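Local coordinates for protein acyl-CoA dehydrogenase FadE3 (PDB 4IV6) that belongs to the acyl-CoA dehydrogenase family of tetrameric flavoproteins and binds dihydroflavine-adenine dinucleotide, at residues B[86-91]-B[119-124]. Numbering follows the deposited sequence.
Sequences AGAMGG and ELRATM. With FDA (dihydroflavine-adenine dinucleotide), chain D.
Arg-121, next to Ala-122 in the chain, reaches across to the carbonyl of Ala-88 in helix 83-102. From CB, which is aimed neither at the helix nor away from it, CG goes anti to the carbonyl carbon (chi1 -77°). CG to CD continues extended, and a bend at chi3 then swings the guanidinium toward the helix. There Arg-121 NE donates to a water whose O lies 3.0 Å from NE, and this water in turn donates to Ala-88 O and to Ala-122 O, bridging helix and strand. From CZ the two terminal nitrogens diverge. NH2 donates to Ala-88 O at 3.2 Å, meeting a lone pair in the carbonyl plane, although the bond is bent (140° at the hydrogen) and the oxygen lies oblique to the guanidinium. The same nitrogen lies 4.0 Å from Ala-88 CB, whereas NH1 makes a weak hydrogen bond to Tyr-39 OH. Ala-88 O thus receives both the guanidinium and the water, so this buried carbonyl is gripped twice.

Nearer the flavin the backbones themselves meet: Gly-91 C lies 3.8 Å from Ala-122 O. Just beyond, Met-124 O accepts an almost straight hydrogen bond from FDA N3 at 3.0 Å, so this strand helps form the flavin pocket. Thr-123 OG1, anti to its backbone N, is hydrogen-bonded to Ser-159 O.

The axes of residues 86-91 and 122-124 run at 81° to each other, joining the helical N-terminal region to the beta region of the acyl-CoA dehydrogenase fold, where strand 122-125 runs parallel to strand 166-172 and Ala-122 also packs on helix 105-116.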
ATOM      1  N   ALA B  86     -21.716  -8.347  17.936  1.00 14.95           N
ATOM      2  CA  ALA B  86     -20.783  -9.477  17.911  1.00 14.84           C
ATOM      3  C   ALA B  86     -19.854  -9.400  19.112  1.00 14.76           C
ATOM      4  O   ALA B  86     -19.556 -10.403  19.758  1.00 14.60           O
ATOM      5  CB  ALA B  86     -20.001  -9.475  16.609  1.00 14.98           C
ATOM      6  N   GLY B  87     -19.429  -8.195  19.448  1.00 15.06           N
ATOM      7  CA  GLY B  87     -18.532  -7.990  20.612  1.00 15.19           C
ATOM      8  C   GLY B  87     -19.193  -8.423  21.901  1.00 15.47           C
ATOM      9  O   GLY B  87     -18.545  -8.925  22.816  1.00 15.49           O
ATOM     10  N   ALA B  88     -20.504  -8.247  21.970  1.00 15.95           N
ATOM     11  CA  ALA B  88     -21.276  -8.630  23.152  1.00 16.34           C
ATOM     12  C   ALA B  88     -21.146 -10.093  23.508  1.00 16.92           C
ATOM     13  O   ALA B  88     -21.273 -10.451  24.689  1.00 17.23           O
ATOM     14  CB  ALA B  88     -22.750  -8.300  22.949  1.00 16.81           C
ATOM     15  N   MET B  89     -20.912 -10.944  22.510  1.00 17.42           N
ATOM     16  CA  MET B  89     -20.870 -12.406  22.729  1.00 18.82           C
ATOM     17  C   MET B  89     -19.498 -13.079  22.522  1.00 17.65           C
ATOM     18  O   MET B  89     -19.353 -14.264  22.783  1.00 17.59           O
ATOM     19  CB  MET B  89     -21.979 -13.110  21.913  1.00 20.98           C
ATOM     20  CG  MET B  89     -22.013 -12.787  20.421  1.00 23.13           C
ATOM     21  SD  MET B  89     -20.802 -13.712  19.443  1.00 30.16           S
ATOM     22  CE  MET B  89     -21.337 -15.351  19.720  1.00 30.06           C
ATOM     23  N   GLY B  90     -18.495 -12.327  22.095  1.00 16.98           N
ATOM     24  CA  GLY B  90     -17.172 -12.885  21.786  1.00 17.01           C
ATOM     25  C   GLY B  90     -16.419 -13.489  22.961  1.00 16.46           C
ATOM     26  O   GLY B  90     -16.154 -14.706  22.997  1.00 16.06           O
ATOM     27  N   GLY B  91     -16.079 -12.653  23.935  1.00 16.40           N
ATOM     28  CA  GLY B  91     -15.497 -13.149  25.177  1.00 16.07           C
ATOM     29  C   GLY B  91     -16.304 -14.233  25.879  1.00 15.75           C
ATOM     30  O   GLY B  91     -15.736 -15.164  26.448  1.00 15.57           O
ATOM     31  N   GLU B 119     -28.523 -16.166  30.484  1.00 21.75           N
ATOM     32  CA  GLU B 119     -28.940 -15.758  31.833  1.00 23.29           C
ATOM     33  C   GLU B 119     -27.705 -15.327  32.615  1.00 22.48           C
ATOM     34  O   GLU B 119     -27.752 -14.344  33.333  1.00 21.39           O
ATOM     35  CB  GLU B 119     -29.645 -16.891  32.577  1.00 25.22           C
ATOM     36  CG  GLU B 119     -30.175 -16.469  33.944  1.00 27.92           C
ATOM     37  CD  GLU B 119     -30.740 -17.620  34.765  1.00 30.20           C
ATOM     38  OE1 GLU B 119     -31.304 -18.588  34.200  1.00 29.81           O
ATOM     39  OE2 GLU B 119     -30.613 -17.542  36.001  1.00 33.04           O
ATOM     40  N   LEU B 120     -26.610 -16.077  32.447  1.00 21.69           N
ATOM     41  CA  LEU B 120     -25.305 -15.649  32.913  1.00 21.34           C
ATOM     42  C   LEU B 120     -24.405 -15.357  31.725  1.00 20.31           C
ATOM     43  O   LEU B 120     -24.261 -16.192  30.855  1.00 20.71           O
ATOM     44  CB  LEU B 120     -24.677 -16.732  33.764  1.00 22.22           C
ATOM     45  CG  LEU B 120     -23.221 -16.514  34.180  1.00 22.65           C
ATOM     46  CD1 LEU B 120     -23.085 -15.317  35.080  1.00 23.38           C
ATOM     47  CD2 LEU B 120     -22.731 -17.762  34.887  1.00 23.86           C
ATOM     48  N   ARG B 121     -23.768 -14.196  31.731  1.00 19.28           N
ATOM     49  CA  ARG B 121     -22.774 -13.834  30.743  1.00 18.56           C
ATOM     50  C   ARG B 121     -21.366 -13.778  31.331  1.00 18.24           C
ATOM     51  O   ARG B 121     -21.175 -13.436  32.515  1.00 17.72           O
ATOM     52  CB  ARG B 121     -23.139 -12.487  30.162  1.00 18.97           C
ATOM     53  CG  ARG B 121     -24.280 -12.603  29.159  1.00 19.41           C
ATOM     54  CD  ARG B 121     -24.757 -11.253  28.720  1.00 19.53           C
ATOM     55  NE  ARG B 121     -23.761 -10.562  27.941  1.00 19.27           N
ATOM     56  CZ  ARG B 121     -23.862  -9.288  27.594  1.00 19.33           C
ATOM     57  NH1 ARG B 121     -24.943  -8.585  27.936  1.00 20.30           N
ATOM     58  NH2 ARG B 121     -22.901  -8.729  26.877  1.00 19.20           N
ATOM     59  N   ALA B 122     -20.382 -14.126  30.504  1.00 17.63           N
ATOM     60  CA  ALA B 122     -18.991 -14.141  30.913  1.00 17.03           C
ATOM     61  C   ALA B 122     -18.151 -13.313  29.974  1.00 16.77           C
ATOM     62  O   ALA B 122     -18.474 -13.132  28.788  1.00 16.08           O
ATOM     63  CB  ALA B 122     -18.459 -15.573  30.988  1.00 17.07           C
ATOM     64  N   THR B 123     -17.028 -12.829  30.507  1.00 16.18           N
ATOM     65  CA  THR B 123     -16.058 -12.123  29.691  1.00 15.69           C
ATOM     66  C   THR B 123     -14.637 -12.481  30.125  1.00 15.68           C
ATOM     67  O   THR B 123     -14.446 -13.099  31.186  1.00 15.12           O
ATOM     68  CB  THR B 123     -16.289 -10.621  29.757  1.00 15.34           C
ATOM     69  OG1 THR B 123     -15.450  -9.950  28.800  1.00 15.39           O
ATOM     70  CG2 THR B 123     -15.985 -10.089  31.170  1.00 15.86           C
ATOM     71  N   MET B 124     -13.656 -12.109  29.300  1.00 16.35           N
ATOM     72  CA  MET B 124     -12.231 -12.381  29.576  1.00 17.43           C
ATOM     73  C   MET B 124     -11.540 -11.149  30.112  1.00 16.19           C
ATOM     74  O   MET B 124     -11.582 -10.126  29.463  1.00 15.72           O
ATOM     75  CB  MET B 124     -11.460 -12.714  28.298  1.00 19.69           C
ATOM     76  CG  MET B 124     -11.854 -13.968  27.563  1.00 22.44           C
ATOM     77  SD  MET B 124     -11.504 -15.465  28.501  1.00 27.07           S
ATOM     78  CE  MET B 124      -9.782 -15.248  28.875  1.00 26.30           C
TER
HETATM   79  PA  FDA D 401       0.663  -2.022  24.254  1.00 14.23           P
HETATM   80  O1A FDA D 401       1.000  -3.455  24.586  1.00 15.33           O
HETATM   81  O2A FDA D 401       0.983  -0.919  25.224  1.00 14.80           O
HETATM   82  O5B FDA D 401       1.325  -1.685  22.836  1.00 14.37           O
HETATM   83  C5B FDA D 401       1.383  -0.345  22.293  1.00 13.47           C
HETATM   84  C4B FDA D 401       2.001  -0.405  20.885  1.00 13.23           C
HETATM   85  O4B FDA D 401       3.273  -1.081  20.899  1.00 12.66           O
HETATM   86  C3B FDA D 401       1.152  -1.203  19.919  1.00 12.76           C
HETATM   87  O3B FDA D 401       1.371  -0.710  18.579  1.00 12.39           O
HETATM   88  C2B FDA D 401       1.701  -2.602  20.095  1.00 12.90           C
HETATM   89  O2B FDA D 401       1.457  -3.478  18.998  1.00 12.76           O
HETATM   90  C1B FDA D 401       3.178  -2.298  20.177  1.00 12.61           C
HETATM   91  N9A FDA D 401       3.967  -3.366  20.848  1.00 13.42           N
HETATM   92  C8A FDA D 401       3.939  -3.654  22.169  1.00 12.79           C
HETATM   93  N7A FDA D 401       4.809  -4.644  22.449  1.00 13.20           N
HETATM   94  C5A FDA D 401       5.392  -4.998  21.278  1.00 13.13           C
HETATM   95  C6A FDA D 401       6.386  -5.967  20.848  1.00 13.43           C
HETATM   96  N6A FDA D 401       6.942  -6.777  21.750  1.00 14.22           N
HETATM   97  N1A FDA D 401       6.736  -6.048  19.545  1.00 13.64           N
HETATM   98  C2A FDA D 401       6.201  -5.210  18.641  1.00 13.53           C
HETATM   99  N3A FDA D 401       5.267  -4.286  18.957  1.00 12.71           N
HETATM  100  C4A FDA D 401       4.856  -4.135  20.232  1.00 12.82           C
HETATM  101  N1  FDA D 401      -8.673  -6.868  26.808  1.00 15.09           N
HETATM  102  C2  FDA D 401      -9.197  -7.810  27.586  1.00 14.85           C
HETATM  103  O2  FDA D 401      -8.447  -8.447  28.350  1.00 14.29           O
HETATM  104  N3  FDA D 401     -10.511  -8.097  27.575  1.00 15.31           N
HETATM  105  C4  FDA D 401     -11.405  -7.468  26.813  1.00 15.19           C
HETATM  106  O4  FDA D 401     -12.632  -7.757  26.865  1.00 14.92           O
HETATM  107  C4X FDA D 401     -10.900  -6.426  25.897  1.00 14.68           C
HETATM  108  N5  FDA D 401     -11.702  -5.695  25.096  1.00 14.90           N
HETATM  109  C5X FDA D 401     -11.265  -4.500  24.622  1.00 13.83           C
HETATM  110  C6  FDA D 401     -12.159  -3.530  24.156  1.00 13.99           C
HETATM  111  C7  FDA D 401     -11.713  -2.317  23.633  1.00 14.41           C
HETATM  112  C7M FDA D 401     -12.690  -1.268  23.169  1.00 14.88           C
HETATM  113  C8  FDA D 401     -10.329  -2.063  23.550  1.00 14.87           C
HETATM  114  C8M FDA D 401      -9.745  -0.785  22.994  1.00 15.57           C
HETATM  115  C9  FDA D 401      -9.443  -3.021  24.018  1.00 14.53           C
HETATM  116  C9A FDA D 401      -9.894  -4.230  24.572  1.00 14.02           C
HETATM  117  N10 FDA D 401      -8.957  -5.160  25.070  1.00 14.95           N
HETATM  118  C10 FDA D 401      -9.450  -6.137  25.964  1.00 14.81           C
HETATM  119  C1' FDA D 401      -7.601  -4.665  25.330  1.00 15.16           C
HETATM  120  C2' FDA D 401      -6.750  -5.031  24.133  1.00 17.03           C
HETATM  121  O2' FDA D 401      -6.575  -6.445  24.037  1.00 16.09           O
HETATM  122  C3' FDA D 401      -5.405  -4.316  24.264  1.00 18.50           C
HETATM  123  O3' FDA D 401      -5.604  -2.948  23.922  1.00 21.52           O
HETATM  124  C4' FDA D 401      -4.329  -4.890  23.374  1.00 19.76           C
HETATM  125  O4' FDA D 401      -3.851  -6.062  24.053  1.00 21.66           O
HETATM  126  C5' FDA D 401      -3.137  -3.927  23.217  1.00 19.48           C
HETATM  127  O5' FDA D 401      -2.732  -3.506  24.500  1.00 18.68           O
HETATM  128  P   FDA D 401      -2.110  -2.093  24.854  1.00 18.24           P
HETATM  129  O1P FDA D 401      -1.661  -2.267  26.291  1.00 17.93           O
HETATM  130  O2P FDA D 401      -3.093  -1.022  24.527  1.00 21.26           O
HETATM  131  O3P FDA D 401      -0.877  -1.991  23.819  1.00 16.43           O
HETATM  132  O   HOH W   1     -20.762 -10.939  27.906  1.00 17.40           O